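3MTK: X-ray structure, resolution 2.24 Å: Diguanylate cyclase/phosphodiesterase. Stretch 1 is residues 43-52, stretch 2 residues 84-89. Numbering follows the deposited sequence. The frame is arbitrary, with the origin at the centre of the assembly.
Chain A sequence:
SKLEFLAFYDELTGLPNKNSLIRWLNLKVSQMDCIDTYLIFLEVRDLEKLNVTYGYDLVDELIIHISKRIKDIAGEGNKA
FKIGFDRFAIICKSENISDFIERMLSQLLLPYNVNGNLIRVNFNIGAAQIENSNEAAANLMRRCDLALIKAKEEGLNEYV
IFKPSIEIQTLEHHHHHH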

# COMPACT_ATOMS: atom_id res chain seq x y z
N GLU A 43 -3.20 3.69 -2.45
CA GLU A 43 -4.58 3.54 -2.87
C GLU A 43 -4.68 3.50 -4.39
O GLU A 43 -4.12 4.34 -5.10
N VAL A 44 -5.39 2.51 -4.91
CA VAL A 44 -5.60 2.38 -6.35
C VAL A 44 -6.77 3.28 -6.68
O VAL A 44 -7.89 3.06 -6.20
N ARG A 45 -6.55 4.31 -7.49
CA ARG A 45 -7.63 5.24 -7.81
C ARG A 45 -8.68 4.74 -8.81
O ARG A 45 -8.40 3.92 -9.68
N ASP A 46 -9.90 5.25 -8.64
CA ASP A 46 -11.03 4.94 -9.51
C ASP A 46 -11.22 3.48 -9.90
O ASP A 46 -11.57 3.17 -11.03
N LEU A 47 -11.02 2.60 -8.92
CA LEU A 47 -11.18 1.17 -9.11
C LEU A 47 -12.64 0.80 -9.38
O LEU A 47 -12.91 -0.23 -10.01
N GLU A 48 -13.59 1.63 -8.93
CA GLU A 48 -15.01 1.36 -9.16
C GLU A 48 -15.36 1.58 -10.62
O GLU A 48 -16.07 0.78 -11.23
N LYS A 49 -14.89 2.69 -11.18
CA LYS A 49 -15.17 2.99 -12.58
C LYS A 49 -14.64 1.86 -13.43
O LYS A 49 -15.18 1.57 -14.50
N LEU A 50 -13.58 1.21 -12.96
CA LEU A 50 -12.97 0.11 -13.69
C LEU A 50 -13.82 -1.15 -13.62
O LEU A 50 -13.90 -1.90 -14.60
N ASN A 51 -14.46 -1.39 -12.48
CA ASN A 51 -15.30 -2.57 -12.37
C ASN A 51 -16.41 -2.42 -13.38
O ASN A 51 -16.83 -3.39 -14.01
N VAL A 52 -16.86 -1.18 -13.56
CA VAL A 52 -17.91 -0.87 -14.50
C VAL A 52 -17.41 -1.00 -15.95
O VAL A 52 -18.08 -1.60 -16.79
N GLY A 84 -7.58 -3.15 2.15
CA GLY A 84 -8.86 -2.61 1.72
C GLY A 84 -9.09 -3.04 0.29
O GLY A 84 -8.16 -3.48 -0.38
N PHE A 85 -10.33 -2.93 -0.17
CA PHE A 85 -10.68 -3.31 -1.53
C PHE A 85 -9.71 -2.69 -2.54
O PHE A 85 -9.27 -3.36 -3.47
N ASP A 86 -9.39 -1.42 -2.33
CA ASP A 86 -8.50 -0.68 -3.23
C ASP A 86 -7.25 -0.13 -2.55
O ASP A 86 -6.64 0.81 -3.06
N ARG A 87 -6.86 -0.72 -1.43
CA ARG A 87 -5.72 -0.18 -0.71
C ARG A 87 -4.72 -1.19 -0.21
O ARG A 87 -5.09 -2.23 0.31
N PHE A 88 -3.44 -0.86 -0.37
CA PHE A 88 -2.35 -1.73 0.07
C PHE A 88 -1.53 -1.00 1.12
O PHE A 88 -1.59 0.23 1.22
N ALA A 89 -0.76 -1.77 1.89
CA ALA A 89 0.11 -1.22 2.94
C ALA A 89 1.50 -1.85 2.89
O ALA A 89 1.65 -3.03 2.56

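Glu43 and Arg87 form an antiparallel, non-hydrogen-bonded bridge, so their side chains lie on the same face of the sheet. Both extend with chi1 and chi2 t. Glu43 OE1 meets Arg87 NH2 at 3.4 Å, a salt bridge with a weak hydrogen bond. That carboxylate is not left wanting: OE1 and OE2 also bond elsewhere in the structure, as does Arg87 NH1.

The firm direct bond is Val44 N to Asp86 O, 2.8 Å and nearly straight. Asp86 O also takes a CA-H contact from Glu43 CA at 3.4 Å.

Asp86, chi1 p, points toward the first stretch. Asp86 OD2 lies 3.8 Å from Glu43 OE2, a close pair of like charges. Asp86 OD2 accepts from the O of water 1 at 2.6 Å. This water also donates to Val44 O at 2.5 Å and accepts weakly from Leu47 N at 3.4 Å. It thus joins the Val44 carbonyl, the first residue of the helix and the Asp86 side chain.

Leu47 (t, p) points in. Its CD2 sits over one face of the Phe85 ring, 3.6 Å from the centroid, and touches Asp86 CB at 3.3 Å. Phe85 is t; its CZ lies 3.7 Å from Asn51 OD1. Val44, also t, places CG2 at the edge of the Phe88 ring, 4.1 Å from CE2.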

# COMPACT_ATOMS: atom_id res chain seq x y z
CB GLU A 43 -5.42 4.70 -2.32
CG GLU A 43 -6.90 4.57 -2.65
CD GLU A 43 -7.75 5.65 -2.01
OE1 GLU A 43 -7.37 6.13 -0.93
OE2 GLU A 43 -8.81 5.99 -2.58
CB VAL A 44 -5.95 0.93 -6.73
CG1 VAL A 44 -5.91 0.79 -8.23
CG2 VAL A 44 -4.98 -0.04 -6.08
CB ARG A 45 -7.06 6.57 -8.32
CG ARG A 45 -6.07 7.25 -7.37
CD ARG A 45 -6.66 7.43 -5.99
NE ARG A 45 -7.94 8.13 -6.02
CZ ARG A 45 -8.08 9.44 -6.18
NH1 ARG A 45 -7.02 10.22 -6.32
NH2 ARG A 45 -9.29 9.98 -6.21
CB ASP A 46 -10.93 5.81 -10.75
CG ASP A 46 -10.72 7.27 -10.40
OD1 ASP A 46 -11.57 7.83 -9.67
OD2 ASP A 46 -9.69 7.85 -10.83
CB LEU A 47 -10.65 0.45 -7.86
CG LEU A 47 -10.19 -1.00 -7.89
CD1 LEU A 47 -9.14 -1.22 -8.95
CD2 LEU A 47 -9.62 -1.34 -6.52
CB GLU A 48 -15.91 2.28 -8.31
CG GLU A 48 -15.84 2.05 -6.80
CD GLU A 48 -16.92 2.82 -6.02
OE1 GLU A 48 -17.10 4.04 -6.28
OE2 GLU A 48 -17.57 2.21 -5.14
CB LYS A 49 -14.50 4.30 -12.99
CG LYS A 49 -15.37 5.53 -12.86
CD LYS A 49 -15.85 5.74 -11.44
CE LYS A 49 -16.59 7.07 -11.30
NZ LYS A 49 -17.04 7.29 -9.90
CB LEU A 50 -11.57 -0.18 -13.15
CG LEU A 50 -10.40 0.20 -14.07
CD1 LEU A 50 -10.66 1.56 -14.72
CD2 LEU A 50 -9.11 0.23 -13.26
CB ASN A 51 -15.86 -2.69 -10.95
CG ASN A 51 -14.94 -3.47 -10.05
OD1 ASN A 51 -14.83 -3.20 -8.85
ND2 ASN A 51 -14.27 -4.46 -10.62
CB VAL A 52 -18.42 0.57 -14.26
CG1 VAL A 52 -19.31 1.03 -15.41
CG2 VAL A 52 -19.19 0.61 -12.94
CB PHE A 85 -12.11 -2.83 -1.83
CG PHE A 85 -12.37 -2.59 -3.28
CD1 PHE A 85 -12.43 -3.66 -4.18
CD2 PHE A 85 -12.53 -1.30 -3.76
CE1 PHE A 85 -12.64 -3.44 -5.54
CE2 PHE A 85 -12.74 -1.06 -5.12
CZ PHE A 85 -12.79 -2.13 -6.01
CB ASP A 86 -9.26 0.49 -3.85
CG ASP A 86 -9.68 1.51 -2.81
OD1 ASP A 86 -9.42 1.27 -1.61
OD2 ASP A 86 -10.27 2.56 -3.18
CB ARG A 87 -6.22 0.67 0.46
CG ARG A 87 -5.15 1.09 1.44
CD ARG A 87 -5.76 1.90 2.57
NE ARG A 87 -6.49 3.07 2.07
CZ ARG A 87 -6.94 4.04 2.85
NH1 ARG A 87 -6.72 4.00 4.16
NH2 ARG A 87 -7.59 5.08 2.33
CB PHE A 88 -1.43 -2.09 -1.10
CG PHE A 88 -2.05 -2.98 -2.13
CD1 PHE A 88 -1.90 -4.36 -2.07
CD2 PHE A 88 -2.75 -2.43 -3.21
CE1 PHE A 88 -2.43 -5.19 -3.07
CE2 PHE A 88 -3.27 -3.25 -4.21
CZ PHE A 88 -3.11 -4.64 -4.14
CB ALA A 89 -0.51 -1.46 4.31
O HOH W 1 -10.29 3.27 -5.70